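Local coordinates for protein ulvan Lyase-PL25 (Pseudoalteromonas sp. PLSV, PDB 5UAM) that cleaves ulvan, the sulfated rhamnose- and uronic acid-containing cell-wall polysaccharide of green seaweeds, as a lyase with a beta-propeller fold, at residues 384-389 with 402-407; 138-143 with 155-160; 232-237 with 261-266; 32-37 with 56-61. All blocks are in the same frame, centred on the assembly; numbering follows the deposited sequence. Where two conformers were deposited one is given.

The four contacts lie in different antiparallel sheets of a beta-propeller, or at their borders. Along the chain they follow in series: contact 4, contact 2, contact 3, contact 1. Contact 4 joins strand 30-33 to strand 52-58 of the next sheet and holds a probable substrate-binding residue. Contact 2 binds strand 139-143 to the loop that leads to strand 165-169. Contacts 3 and 1 are strand pairs within sheets. Contact 3 includes part of the strand that carries two zinc ligands, while contact 1 lies away from the known sites. No two contacts touch. Centres of contacts 2 and 4 are 19 Å apart, those of contacts 1 and 2 are 36 Å apart, across the ring.

Contact 1. Residues 384-389 with 402-407; sequences DAVLSW and DKTVLR
The carbonyl O of Leu387 is gripped by two N-H groups, at 2.9 Å from Val405 N and, more weakly, at 3.4 Å from Leu406 N. This is a classic beta bulge in the antiparallel hairpin of strands 384-392 and 400-408. Leu387 N returns a bond to Leu406 O. Beyond the bulge, Trp389 N binds Lys403 O, and Asp402 N reaches Trp389 O at 2.7 Å in a nearly straight bond. The Trp389 indole meets Val405 obliquely, its NE1 3.4 Å from Val405 CG2 in the conformer given. Arg374 makes a cation-pi contact with the same indole. An alanine in place of Trp389 would probably leave Arg374 without its aromatic partner and Val405 CG2 without its indole neighbour. Leu387 and Leu406, both part of the bulge, point to the same face of the sheet and pack on Phe413 and Val430 of the next sheet. At the far end Val386 and Arg407 lie side by side. Arg407 CG is anti to the backbone N (chi1 -172°). Gln381 binds Arg407 NH1, while Asp384 OD2 makes a long salt bridge to that nitrogen, 3.8 Å away. Val386 CG2 sits over one face of the guanidinium, toward its rim, 3.5 Å from Arg407 NH2.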
loop_
_atom_site.group_PDB
_atom_site.type_symbol
_atom_site.label_atom_id
_atom_site.label_comp_id
_atom_site.label_asym_id
_atom_site.label_seq_id
_atom_site.Cartn_x
_atom_site.Cartn_y
_atom_site.Cartn_z
ATOM N N ASP A 384 -13.777 9.380 -17.518
ATOM C CA ASP A 384 -12.481 10.030 -17.377
ATOM C C ASP A 384 -11.890 9.760 -16.012
ATOM O O ASP A 384 -12.602 9.756 -15.004
ATOM C CB ASP A 384 -12.601 11.538 -17.528
ATOM C CG ASP A 384 -13.025 11.943 -18.907
ATOM O OD1 ASP A 384 -13.215 11.053 -19.770
ATOM O OD2 ASP A 384 -13.180 13.159 -19.112
ATOM N N ALA A 385 -10.575 9.593 -15.983
ATOM C CA ALA A 385 -9.830 9.432 -14.746
ATOM C C ALA A 385 -9.317 10.788 -14.283
ATOM O O ALA A 385 -8.759 11.544 -15.079
ATOM C CB ALA A 385 -8.643 8.508 -15.010
ATOM N N VAL A 386 -9.497 11.091 -13.000
ATOM C CA VAL A 386 -9.070 12.366 -12.432
ATOM C C VAL A 386 -8.165 12.082 -11.241
ATOM O O VAL A 386 -8.438 11.169 -10.446
ATOM C CB VAL A 386 -10.277 13.231 -11.993
ATOM C CG1 VAL A 386 -9.800 14.597 -11.538
ATOM C CG2 VAL A 386 -11.317 13.354 -13.121
ATOM N N LEU A 387 -7.084 12.850 -11.113
ATOM C CA LEU A 387 -6.231 12.848 -9.924
ATOM C C LEU A 387 -6.103 14.301 -9.487
ATOM O O LEU A 387 -5.553 15.125 -10.233
ATOM C CB LEU A 387 -4.849 12.239 -10.211
ATOM C CG LEU A 387 -3.902 12.158 -9.015
ATOM C CD1 LEU A 387 -4.435 11.187 -7.993
ATOM C CD2 LEU A 387 -2.548 11.697 -9.459
ATOM N N SER A 388 -6.647 14.639 -8.316
ATOM C CA SER A 388 -6.683 16.032 -7.906
ATOM C C SER A 388 -6.494 16.149 -6.398
ATOM O O SER A 388 -6.689 15.193 -5.650
ATOM C CB SER A 388 -7.976 16.709 -8.336
ATOM O OG SER A 388 -9.094 16.071 -7.742
ATOM N N TRP A 389 -6.088 17.345 -5.991
ATOM C CA TRP A 389 -5.905 17.671 -4.584
ATOM C C TRP A 389 -7.228 18.109 -3.968
ATOM O O TRP A 389 -7.973 18.900 -4.555
ATOM C CB TRP A 389 -4.910 18.820 -4.445
ATOM C CG TRP A 389 -3.475 18.438 -4.740
ATOM C CD1 TRP A 389 -2.796 18.645 -5.894
ATOM C CD2 TRP A 389 -2.567 17.765 -3.855
ATOM N NE1 TRP A 389 -1.510 18.148 -5.785
ATOM C CE2 TRP A 389 -1.345 17.621 -4.536
ATOM C CE3 TRP A 389 -2.665 17.305 -2.544
ATOM C CZ2 TRP A 389 -0.229 17.021 -3.954
ATOM C CZ3 TRP A 389 -1.548 16.705 -1.964
ATOM C CH2 TRP A 389 -0.351 16.575 -2.675
ATOM N N ASP A 402 -8.983 21.359 -5.180
ATOM C CA ASP A 402 -8.053 22.370 -5.672
ATOM C C ASP A 402 -7.495 21.896 -7.018
ATOM O O ASP A 402 -8.293 21.586 -7.907
ATOM C CB ASP A 402 -7.021 22.691 -4.592
ATOM C CG ASP A 402 -6.198 23.926 -4.928
ATOM O OD1 ASP A 402 -6.621 24.701 -5.812
ATOM O OD2 ASP A 402 -5.126 24.119 -4.315
ATOM N N LYS A 403 -6.186 21.834 -7.213
ATOM C CA LYS A 403 -5.641 21.609 -8.541
ATOM C C LYS A 403 -5.804 20.154 -8.972
ATOM O O LYS A 403 -5.638 19.222 -8.179
ATOM C CB LYS A 403 -4.158 21.988 -8.583
ATOM C CG LYS A 403 -3.858 23.452 -8.285
ATOM C CD LYS A 403 -2.496 23.855 -8.855
ATOM C CE LYS A 403 -2.091 25.275 -8.464
ATOM N NZ LYS A 403 -1.172 25.286 -7.286
ATOM N N THR A 404 -6.113 19.968 -10.250
ATOM C CA THR A 404 -6.008 18.668 -10.896
ATOM C C THR A 404 -4.588 18.493 -11.430
ATOM O O THR A 404 -4.078 19.352 -12.146
ATOM C CB THR A 404 -7.023 18.550 -12.039
ATOM O OG1 THR A 404 -8.359 18.547 -11.500
ATOM C CG2 THR A 404 -6.812 17.264 -12.830
ATOM N N VAL A 405 -3.963 17.367 -11.079
ATOM C CA VAL A 405 -2.581 17.090 -11.440
ATOM C C VAL A 405 -2.501 16.210 -12.686
ATOM O O VAL A 405 -1.524 16.264 -13.437
ATOM C CB VAL A 405 -1.903 16.407 -10.236
ATOM C CG1 VAL A 405 -0.500 16.007 -10.548
ATOM C CG2 VAL A 405 -1.931 17.336 -9.020
ATOM N N LEU A 406 -3.510 15.374 -12.898
ATOM C CA LEU A 406 -3.533 14.513 -14.073
ATOM C C LEU A 406 -4.975 14.135 -14.364
ATOM O O LEU A 406 -5.739 13.849 -13.441
ATOM C CB LEU A 406 -2.691 13.238 -13.845
ATOM C CG LEU A 406 -2.252 12.503 -15.101
ATOM C CD1 LEU A 406 -1.245 13.305 -15.876
ATOM C CD2 LEU A 406 -1.671 11.150 -14.729
ATOM N N ARG A 407 -5.355 14.177 -15.642
ATOM C CA ARG A 407 -6.701 13.791 -16.026
ATOM C C ARG A 407 -6.610 13.127 -17.386
ATOM O O ARG A 407 -5.968 13.672 -18.284
ATOM C CB ARG A 407 -7.611 15.021 -16.091
ATOM C CG ARG A 407 -9.064 14.665 -16.286
ATOM C CD ARG A 407 -9.986 15.882 -16.208
ATOM N NE ARG A 407 -11.368 15.465 -16.438
ATOM C CZ ARG A 407 -12.395 15.722 -15.637
ATOM N NH1 ARG A 407 -13.591 15.259 -15.971
ATOM N NH2 ARG A 407 -12.252 16.451 -14.530
#

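Contact 2. Residues 138-143 with 155-160; sequences NKHAVS and LNNITP
This is a strand-to-loop contact at the edge of a propeller sheet, where residues 155-160 leave strand 152-154 and run beside strand 139-143. His140 is its hub. The carbonyl O of His140 accepts two backbone N-H groups, Leu155 N at 2.8 Å and Asn156 N at 3.1 Å. Its own backbone N binds a side chain instead: Asn156 OD1 lies 2.9 Å from His140 N, in a nearly straight bond. The amide of Asn156 thus takes a place that a backbone carbonyl would hold in a regular strand pair.

The imidazole is fixed at its edge. His140 ND1 donates to Asn157 OD1 at 2.7 Å, close to the ring plane, with ring and amide turned 37° apart. ND1 therefore carries a proton; NE2 is hydrogen-bonded to His113 ND1. His140 CG is anti to the backbone N (chi1 174°), which puts it beside the carbonyl carbon. In the conformer given, Leu155 CD1 lies over one face of this ring in a CH-pi contact, and Leu155 CG packs on Val142 CG1 at 3.7 Å.

At the other end Asn138 N binds Pro160 O at 2.9 Å. Three waters bridge the segments. One links Asn138 ND2 to Thr159 O, a second links Asn138 O to Ile158 O, and a third joins Lys139 NZ to Asn156 ND2. Asn138 ND2 also binds Asn165.

Strand 112-116 pairs with strand 139-143, and its Phe115 stacks on the His140 ring. Ile158 packs on that same Phe115 and on Leu177 of strand 175-180, so the loop lies between two neighbouring sheets.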
loop_
_atom_site.group_PDB
_atom_site.type_symbol
_atom_site.label_atom_id
_atom_site.label_comp_id
_atom_site.label_asym_id
_atom_site.label_seq_id
_atom_site.Cartn_x
_atom_site.Cartn_y
_atom_site.Cartn_z
ATOM N N ASN A 138 6.844 -14.971 -2.146
ATOM C CA ASN A 138 7.306 -13.616 -1.887
ATOM C C ASN A 138 8.828 -13.562 -1.974
ATOM O O ASN A 138 9.530 -14.439 -1.462
ATOM C CB ASN A 138 6.811 -13.166 -0.515
ATOM C CG ASN A 138 6.567 -11.664 -0.425
ATOM O OD1 ASN A 138 6.185 -11.003 -1.405
ATOM N ND2 ASN A 138 6.760 -11.122 0.781
ATOM N N LYS A 139 9.336 -12.507 -2.600
ATOM C CA LYS A 139 10.728 -12.436 -3.035
ATOM C C LYS A 139 11.350 -11.102 -2.653
ATOM O O LYS A 139 10.674 -10.121 -2.344
ATOM C CB LYS A 139 10.844 -12.636 -4.542
ATOM C CG LYS A 139 10.551 -14.053 -4.980
ATOM C CD LYS A 139 10.399 -14.159 -6.499
ATOM C CE LYS A 139 10.163 -15.587 -6.923
ATOM N NZ LYS A 139 11.420 -16.406 -6.781
ATOM N N HIS A 140 12.685 -11.081 -2.700
ATOM C CA HIS A 140 13.452 -9.924 -2.255
ATOM C C HIS A 140 14.673 -9.837 -3.153
ATOM O O HIS A 140 15.496 -10.761 -3.174
ATOM C CB HIS A 140 13.853 -10.115 -0.799
ATOM C CG HIS A 140 14.770 -9.072 -0.240
ATOM N ND1 HIS A 140 15.494 -9.284 0.919
ATOM C CD2 HIS A 140 15.083 -7.826 -0.661
ATOM C CE1 HIS A 140 16.211 -8.207 1.186
ATOM N NE2 HIS A 140 15.977 -7.312 0.243
ATOM N N ALA A 141 14.784 -8.749 -3.901
ATOM C CA ALA A 141 15.929 -8.467 -4.744
ATOM C C ALA A 141 16.667 -7.258 -4.198
ATOM O O ALA A 141 16.095 -6.392 -3.534
ATOM C CB ALA A 141 15.493 -8.193 -6.179
ATOM N N VAL A 142 17.960 -7.177 -4.504
ATOM C CA VAL A 142 18.758 -6.041 -4.056
ATOM C C VAL A 142 19.664 -5.593 -5.194
ATOM O O VAL A 142 20.142 -6.401 -5.996
ATOM C CB VAL A 142 19.572 -6.383 -2.787
ATOM C CG1 VAL A 142 20.630 -7.404 -3.083
ATOM C CG2 VAL A 142 20.179 -5.111 -2.182
ATOM N N SER A 143 19.905 -4.290 -5.265
ATOM C CA SER A 143 20.815 -3.798 -6.292
ATOM C C SER A 143 22.219 -4.346 -6.055
ATOM O O SER A 143 22.637 -4.559 -4.914
ATOM C CB SER A 143 20.812 -2.270 -6.333
ATOM O OG SER A 143 21.325 -1.682 -5.153
ATOM N N LEU A 155 17.949 -12.157 -3.256
ATOM C CA LEU A 155 18.277 -12.642 -1.916
ATOM C C LEU A 155 17.296 -13.685 -1.421
ATOM O O LEU A 155 17.692 -14.664 -0.794
ATOM C CB LEU A 155 18.306 -11.489 -0.905
ATOM C CG LEU A 155 19.283 -10.357 -1.207
ATOM C CD1 LEU A 155 19.309 -9.366 -0.052
ATOM C CD2 LEU A 155 20.687 -10.905 -1.468
ATOM N N ASN A 156 16.058 -13.537 -1.816
ATOM C CA ASN A 156 14.904 -14.231 -1.290
ATOM C C ASN A 156 15.161 -14.832 0.083
ATOM O O ASN A 156 15.189 -16.055 0.239
ATOM C CB ASN A 156 14.532 -15.279 -2.326
ATOM C CG ASN A 156 14.338 -14.657 -3.696
ATOM O OD1 ASN A 156 13.960 -13.483 -3.789
ATOM N ND2 ASN A 156 14.607 -15.419 -4.762
ATOM N N ASN A 157 15.362 -13.954 1.070
ATOM C CA ASN A 157 15.747 -14.312 2.432
ATOM C C ASN A 157 14.647 -13.959 3.442
ATOM O O ASN A 157 14.911 -13.817 4.648
ATOM C CB ASN A 157 17.044 -13.595 2.819
ATOM C CG ASN A 157 16.907 -12.087 2.767
ATOM O OD1 ASN A 157 15.901 -11.577 2.310
ATOM N ND2 ASN A 157 17.920 -11.371 3.214
ATOM N N ILE A 158 13.433 -13.805 2.947
ATOM C CA ILE A 158 12.224 -13.600 3.733
ATOM C C ILE A 158 11.339 -14.812 3.492
ATOM O O ILE A 158 11.563 -15.588 2.562
ATOM C CB ILE A 158 11.497 -12.308 3.332
ATOM C CG1 ILE A 158 11.159 -12.292 1.829
ATOM C CG2 ILE A 158 12.392 -11.103 3.676
ATOM C CD1 ILE A 158 10.388 -11.094 1.374
ATOM N N THR A 159 10.336 -15.001 4.345
ATOM C CA THR A 159 9.489 -16.165 4.132
ATOM C C THR A 159 8.801 -16.066 2.768
ATOM O O THR A 159 8.375 -14.980 2.354
ATOM C CB THR A 159 8.447 -16.357 5.235
ATOM O OG1 THR A 159 7.653 -17.502 4.890
ATOM C CG2 THR A 159 7.528 -15.130 5.415
ATOM N N PRO A 160 8.661 -17.179 2.040
ATOM C CA PRO A 160 7.907 -17.114 0.780
ATOM C C PRO A 160 6.427 -16.889 0.984
ATOM O O PRO A 160 5.734 -16.494 0.032
ATOM C CB PRO A 160 8.161 -18.482 0.149
ATOM C CG PRO A 160 8.480 -19.378 1.319
ATOM C CD PRO A 160 9.246 -18.507 2.266
HETATM O O HOH W 1 7.749 -12.452 3.108
HETATM O O HOH W 2 11.976 -14.943 -0.199
HETATM O O HOH W 3 13.849 -15.208 -7.698
#

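Contact 3. Residues 232-237 with 261-266; sequences NIIVSY and VYFMSF
The Tyr237 ring carries Tyr262 CB over the centre of one face, 3.5 Å from the ring centroid, in a CH-pi contact. The Tyr262 ring is nearly parallel to it, with planes at 8°, but is slid so far that the two barely overlap. At the edge of the Tyr262 ring, near its plane, sits Tyr237 O, 3.3 Å from Tyr262 CD1. Met264 crosses Tyr237 at about a right angle, its sulfur placed obliquely to the ring in a Met-aromatic contact, with Met264 SD 3.3 Å from Tyr237 OH. Tyr237 CG takes the position between the backbone N and the carbonyl carbon (chi1 48°), and the ring reaches across toward the other strand. Both phenol oxygens have partners outside: Tyr237 OH binds Thr294, and Tyr262 OH binds Asp291.

Elsewhere the packing is mostly apolar. Ile233 and Phe266 lie side by side, pointing the same way, with Ile233 CD1 4.1 Å from Phe266 CD2. On the other side of the sheet, Ile234 CB touches Phe263 CE1 at 3.8 Å. In the Ser265 conformer given, a water joins Ser265 OG to Asn232 OD1, the latter bond weak.

Six backbone hydrogen bonds tie the strands without a bulge. They come in pairs, at Ile233 with Phe266, Val235 with Met264, and Tyr237 with Tyr262. The shortest is Phe266 N to Ile233 O at 2.7 Å.

Phe263 and Ile234 face strand 303-311 of the next sheet, while Val235 and Met264 reach Phe206. Strand 232-243 also carries the zinc ligands His240 and Cys242 beyond Tyr237. The regular antiparallel pairing, with mostly apolar side chains on both faces, is that of a beta-propeller blade.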
loop_
_atom_site.group_PDB
_atom_site.type_symbol
_atom_site.label_atom_id
_atom_site.label_comp_id
_atom_site.label_asym_id
_atom_site.label_seq_id
_atom_site.Cartn_x
_atom_site.Cartn_y
_atom_site.Cartn_z
ATOM N N ASN A 232 8.730 5.125 16.498
ATOM C CA ASN A 232 7.461 4.427 16.388
ATOM C C ASN A 232 7.067 4.173 14.938
ATOM O O ASN A 232 7.366 4.959 14.033
ATOM C CB ASN A 232 6.351 5.238 17.044
ATOM C CG ASN A 232 6.588 5.424 18.512
ATOM O OD1 ASN A 232 6.936 4.472 19.199
ATOM N ND2 ASN A 232 6.453 6.655 18.993
ATOM N N ILE A 233 6.397 3.042 14.747
ATOM C CA ILE A 233 5.685 2.682 13.530
ATOM C C ILE A 233 4.206 2.662 13.874
ATOM O O ILE A 233 3.823 2.226 14.963
ATOM C CB ILE A 233 6.174 1.307 13.031
ATOM C CG1 ILE A 233 7.588 1.455 12.446
ATOM C CG2 ILE A 233 5.187 0.659 12.040
ATOM C CD1 ILE A 233 8.265 0.125 12.127
ATOM N N ILE A 234 3.368 3.160 12.974
ATOM C CA ILE A 234 1.930 3.223 13.203
ATOM C C ILE A 234 1.238 2.314 12.199
ATOM O O ILE A 234 1.730 2.108 11.084
ATOM C CB ILE A 234 1.388 4.669 13.141
ATOM C CG1 ILE A 234 1.646 5.324 11.795
ATOM C CG2 ILE A 234 1.966 5.484 14.306
ATOM C CD1 ILE A 234 0.933 6.662 11.638
ATOM N N VAL A 235 0.132 1.710 12.620
ATOM C CA VAL A 235 -0.548 0.700 11.816
ATOM C C VAL A 235 -2.056 0.939 11.882
ATOM O O VAL A 235 -2.634 0.929 12.976
ATOM C CB VAL A 235 -0.216 -0.725 12.287
ATOM C CG1 VAL A 235 -0.845 -1.757 11.347
ATOM C CG2 VAL A 235 1.306 -0.912 12.389
ATOM N N SER A 236 -2.696 1.102 10.715
ATOM C CA SER A 236 -4.144 1.121 10.627
ATOM C C SER A 236 -4.590 -0.151 9.930
ATOM O O SER A 236 -3.877 -0.705 9.091
ATOM C CB SER A 236 -4.673 2.352 9.901
ATOM O OG SER A 236 -4.129 2.426 8.599
ATOM N N TYR A 237 -5.763 -0.638 10.291
ATOM C CA TYR A 237 -6.169 -1.922 9.744
ATOM C C TYR A 237 -7.682 -2.046 9.763
ATOM O O TYR A 237 -8.352 -1.435 10.584
ATOM C CB TYR A 237 -5.524 -3.093 10.491
ATOM C CG TYR A 237 -5.559 -3.104 12.012
ATOM C CD1 TYR A 237 -4.689 -2.309 12.761
ATOM C CD2 TYR A 237 -6.379 -3.991 12.693
ATOM C CE1 TYR A 237 -4.666 -2.381 14.127
ATOM C CE2 TYR A 237 -6.360 -4.066 14.061
ATOM C CZ TYR A 237 -5.494 -3.264 14.783
ATOM O OH TYR A 237 -5.464 -3.371 16.163
ATOM N N VAL A 261 -12.323 0.301 11.120
ATOM C CA VAL A 261 -10.908 0.628 11.032
ATOM C C VAL A 261 -10.365 0.795 12.439
ATOM O O VAL A 261 -11.051 1.312 13.325
ATOM C CB VAL A 261 -10.624 1.832 10.089
ATOM C CG1 VAL A 261 -11.082 3.146 10.687
ATOM C CG2 VAL A 261 -9.148 1.892 9.715
ATOM N N TYR A 262 -9.140 0.316 12.626
ATOM C CA TYR A 262 -8.461 0.228 13.902
ATOM C C TYR A 262 -7.090 0.881 13.767
ATOM O O TYR A 262 -6.572 1.061 12.657
ATOM C CB TYR A 262 -8.236 -1.232 14.265
ATOM C CG TYR A 262 -9.459 -2.132 14.331
ATOM C CD1 TYR A 262 -10.035 -2.647 13.178
ATOM C CD2 TYR A 262 -9.978 -2.517 15.545
ATOM C CE1 TYR A 262 -11.116 -3.490 13.240
ATOM C CE2 TYR A 262 -11.057 -3.372 15.621
ATOM C CZ TYR A 262 -11.605 -3.874 14.461
ATOM O OH TYR A 262 -12.692 -4.726 14.514
ATOM N N PHE A 263 -6.476 1.183 14.918
ATOM C CA PHE A 263 -5.185 1.863 14.970
ATOM C C PHE A 263 -4.347 1.375 16.148
ATOM O O PHE A 263 -4.848 1.259 17.260
ATOM C CB PHE A 263 -5.375 3.375 15.139
ATOM C CG PHE A 263 -4.092 4.130 15.221
ATOM C CD1 PHE A 263 -3.437 4.532 14.071
ATOM C CD2 PHE A 263 -3.504 4.394 16.451
ATOM C CE1 PHE A 263 -2.223 5.189 14.161
ATOM C CE2 PHE A 263 -2.303 5.032 16.516
ATOM C CZ PHE A 263 -1.667 5.433 15.381
ATOM N N MET A 264 -3.055 1.149 15.909
ATOM C CA MET A 264 -2.129 0.923 17.005
ATOM C C MET A 264 -0.731 1.364 16.594
ATOM O O MET A 264 -0.456 1.607 15.419
ATOM C CB MET A 264 -2.160 -0.537 17.483
ATOM C CG MET A 264 -1.751 -1.546 16.448
ATOM S SD MET A 264 -2.317 -3.169 17.024
ATOM C CE MET A 264 -1.710 -4.240 15.717
ATOM N N SER A 265 0.156 1.426 17.583
ATOM C CA SER A 265 1.515 1.922 17.419
ATOM C C SER A 265 2.503 0.886 17.950
ATOM O O SER A 265 2.212 0.168 18.900
ATOM C CB SER A 265 1.655 3.242 18.193
ATOM O OG SER A 265 2.887 3.897 17.966
ATOM N N PHE A 266 3.682 0.841 17.333
ATOM C CA PHE A 266 4.759 -0.097 17.627
ATOM C C PHE A 266 5.991 0.730 17.955
ATOM O O PHE A 266 6.509 1.450 17.098
ATOM C CB PHE A 266 4.964 -0.953 16.373
ATOM C CG PHE A 266 6.183 -1.853 16.368
ATOM C CD1 PHE A 266 6.787 -2.338 17.518
ATOM C CD2 PHE A 266 6.707 -2.220 15.148
ATOM C CE1 PHE A 266 7.905 -3.190 17.430
ATOM C CE2 PHE A 266 7.812 -3.061 15.057
ATOM C CZ PHE A 266 8.408 -3.534 16.173
HETATM O O HOH W 4 4.449 3.472 20.090
#

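Contact 4. Residues 32-37 with 56-61; sequences NGVGNP and SYQGPK
Asn32 CG and Tyr57 CG both sit between their backbone N and carbonyl carbon (chi1 65° and 64°), and the two side chains meet at about a right angle. Tyr57 OH donates to Asn32 OD1 at 2.7 Å, on a lone pair in the amide plane. The ND2 branch of the Asn32 amide lies 3.4 Å from Pro60 CD. An alanine in place of Asn32 would probably leave the Tyr57 hydroxyl without this acceptor and open a gap beside Pro60.

The extended Gln58 side chain crosses Val34. Its NE2 donates to Val34 O at 3.0 Å, from well above the carbonyl plane. That NE2 also binds Asn98 OD1, and Asn98 OD1 takes the backbone N of Asn36 too. The backbones add two bonds: Val34 N to Gln58 O at 3.2 Å, and Gln58 N to Pro37 O at 3.1 Å. Between them the turn passes through Gly35, whose positive phi suits a glycine.

Lys433 binds Asn36 OD1. Asn36 and Asn98 probably bind the substrate, so Gln58 is probably a second-shell residue that holds the 32-37 turn and Asn98 together. The contact joins two propeller sheets beside the probable substrate site.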
loop_
_atom_site.group_PDB
_atom_site.type_symbol
_atom_site.label_atom_id
_atom_site.label_comp_id
_atom_site.label_asym_id
_atom_site.label_seq_id
_atom_site.Cartn_x
_atom_site.Cartn_y
_atom_site.Cartn_z
ATOM N N ASN A 32 4.900 0.263 -20.059
ATOM C CA ASN A 32 4.793 -1.194 -20.033
ATOM C C ASN A 32 4.147 -1.737 -18.763
ATOM O O ASN A 32 4.283 -2.926 -18.482
ATOM C CB ASN A 32 6.159 -1.856 -20.243
ATOM C CG ASN A 32 7.131 -1.572 -19.133
ATOM O OD1 ASN A 32 6.918 -0.705 -18.283
ATOM N ND2 ASN A 32 8.234 -2.336 -19.118
ATOM N N GLY A 33 3.402 -0.930 -18.011
ATOM C CA GLY A 33 2.713 -1.468 -16.857
ATOM C C GLY A 33 1.667 -2.494 -17.256
ATOM O O GLY A 33 1.142 -2.470 -18.361
ATOM N N VAL A 34 1.351 -3.409 -16.323
ATOM C CA VAL A 34 0.295 -4.393 -16.530
ATOM C C VAL A 34 -0.628 -4.454 -15.319
ATOM O O VAL A 34 -0.241 -4.147 -14.189
ATOM C CB VAL A 34 0.794 -5.821 -16.854
ATOM C CG1 VAL A 34 1.775 -5.785 -18.001
ATOM C CG2 VAL A 34 1.397 -6.495 -15.644
ATOM N N GLY A 35 -1.864 -4.884 -15.581
ATOM C CA GLY A 35 -2.810 -5.128 -14.492
ATOM C C GLY A 35 -3.106 -3.854 -13.730
ATOM O O GLY A 35 -3.488 -2.840 -14.317
ATOM N N ASN A 36 -2.959 -3.903 -12.407
ATOM C CA ASN A 36 -2.896 -2.712 -11.558
ATOM C C ASN A 36 -1.427 -2.506 -11.236
ATOM O O ASN A 36 -0.863 -3.269 -10.435
ATOM C CB ASN A 36 -3.668 -2.912 -10.250
ATOM C CG ASN A 36 -5.123 -3.063 -10.441
ATOM O OD1 ASN A 36 -5.705 -2.595 -11.420
ATOM N ND2 ASN A 36 -5.759 -3.735 -9.491
ATOM N N PRO A 37 -0.734 -1.536 -11.836
ATOM C CA PRO A 37 0.718 -1.491 -11.654
ATOM C C PRO A 37 1.181 -0.922 -10.333
ATOM O O PRO A 37 2.370 -1.055 -10.016
ATOM C CB PRO A 37 1.202 -0.609 -12.805
ATOM C CG PRO A 37 0.155 -0.733 -13.844
ATOM C CD PRO A 37 -1.148 -0.849 -13.070
ATOM N N SER A 56 9.086 2.528 -8.609
ATOM C CA SER A 56 8.901 1.130 -8.981
ATOM C C SER A 56 7.428 0.819 -9.220
ATOM O O SER A 56 6.529 1.410 -8.613
ATOM C CB SER A 56 9.486 0.176 -7.941
ATOM O OG SER A 56 8.720 0.154 -6.747
ATOM N N TYR A 57 7.193 -0.135 -10.117
ATOM C CA TYR A 57 5.839 -0.498 -10.527
ATOM C C TYR A 57 5.895 -1.896 -11.144
ATOM O O TYR A 57 6.964 -2.439 -11.423
ATOM C CB TYR A 57 5.253 0.529 -11.533
ATOM C CG TYR A 57 6.039 0.540 -12.817
ATOM C CD1 TYR A 57 7.248 1.230 -12.918
ATOM C CD2 TYR A 57 5.618 -0.201 -13.918
ATOM C CE1 TYR A 57 8.008 1.165 -14.071
ATOM C CE2 TYR A 57 6.374 -0.261 -15.091
ATOM C CZ TYR A 57 7.573 0.424 -15.152
ATOM O OH TYR A 57 8.323 0.376 -16.309
ATOM N N GLN A 58 4.715 -2.469 -11.377
ATOM C CA GLN A 58 4.593 -3.804 -11.951
ATOM C C GLN A 58 4.512 -3.727 -13.476
ATOM O O GLN A 58 3.606 -3.103 -14.036
ATOM C CB GLN A 58 3.332 -4.429 -11.377
ATOM C CG GLN A 58 3.010 -5.784 -11.886
ATOM C CD GLN A 58 1.710 -6.249 -11.306
ATOM O OE1 GLN A 58 1.663 -6.757 -10.192
ATOM N NE2 GLN A 58 0.631 -6.035 -12.030
ATOM N N GLY A 59 5.458 -4.394 -14.135
ATOM C CA GLY A 59 5.579 -4.414 -15.570
ATOM C C GLY A 59 5.245 -5.771 -16.158
ATOM O O GLY A 59 4.562 -6.593 -15.536
ATOM N N PRO A 60 5.710 -6.027 -17.385
ATOM C CA PRO A 60 5.367 -7.272 -18.076
ATOM C C PRO A 60 5.637 -8.501 -17.221
ATOM O O PRO A 60 6.617 -8.564 -16.464
ATOM C CB PRO A 60 6.259 -7.240 -19.320
ATOM C CG PRO A 60 6.434 -5.767 -19.590
ATOM C CD PRO A 60 6.529 -5.138 -18.221
ATOM N N LYS A 61 4.740 -9.478 -17.343
ATOM C CA LYS A 61 4.790 -10.726 -16.591
ATOM C C LYS A 61 4.777 -10.468 -15.089
ATOM O O LYS A 61 5.232 -11.302 -14.290
ATOM C CB LYS A 61 5.966 -11.611 -17.030
ATOM C CG LYS A 61 5.971 -11.930 -18.543
ATOM C CD LYS A 61 7.017 -12.980 -18.876
#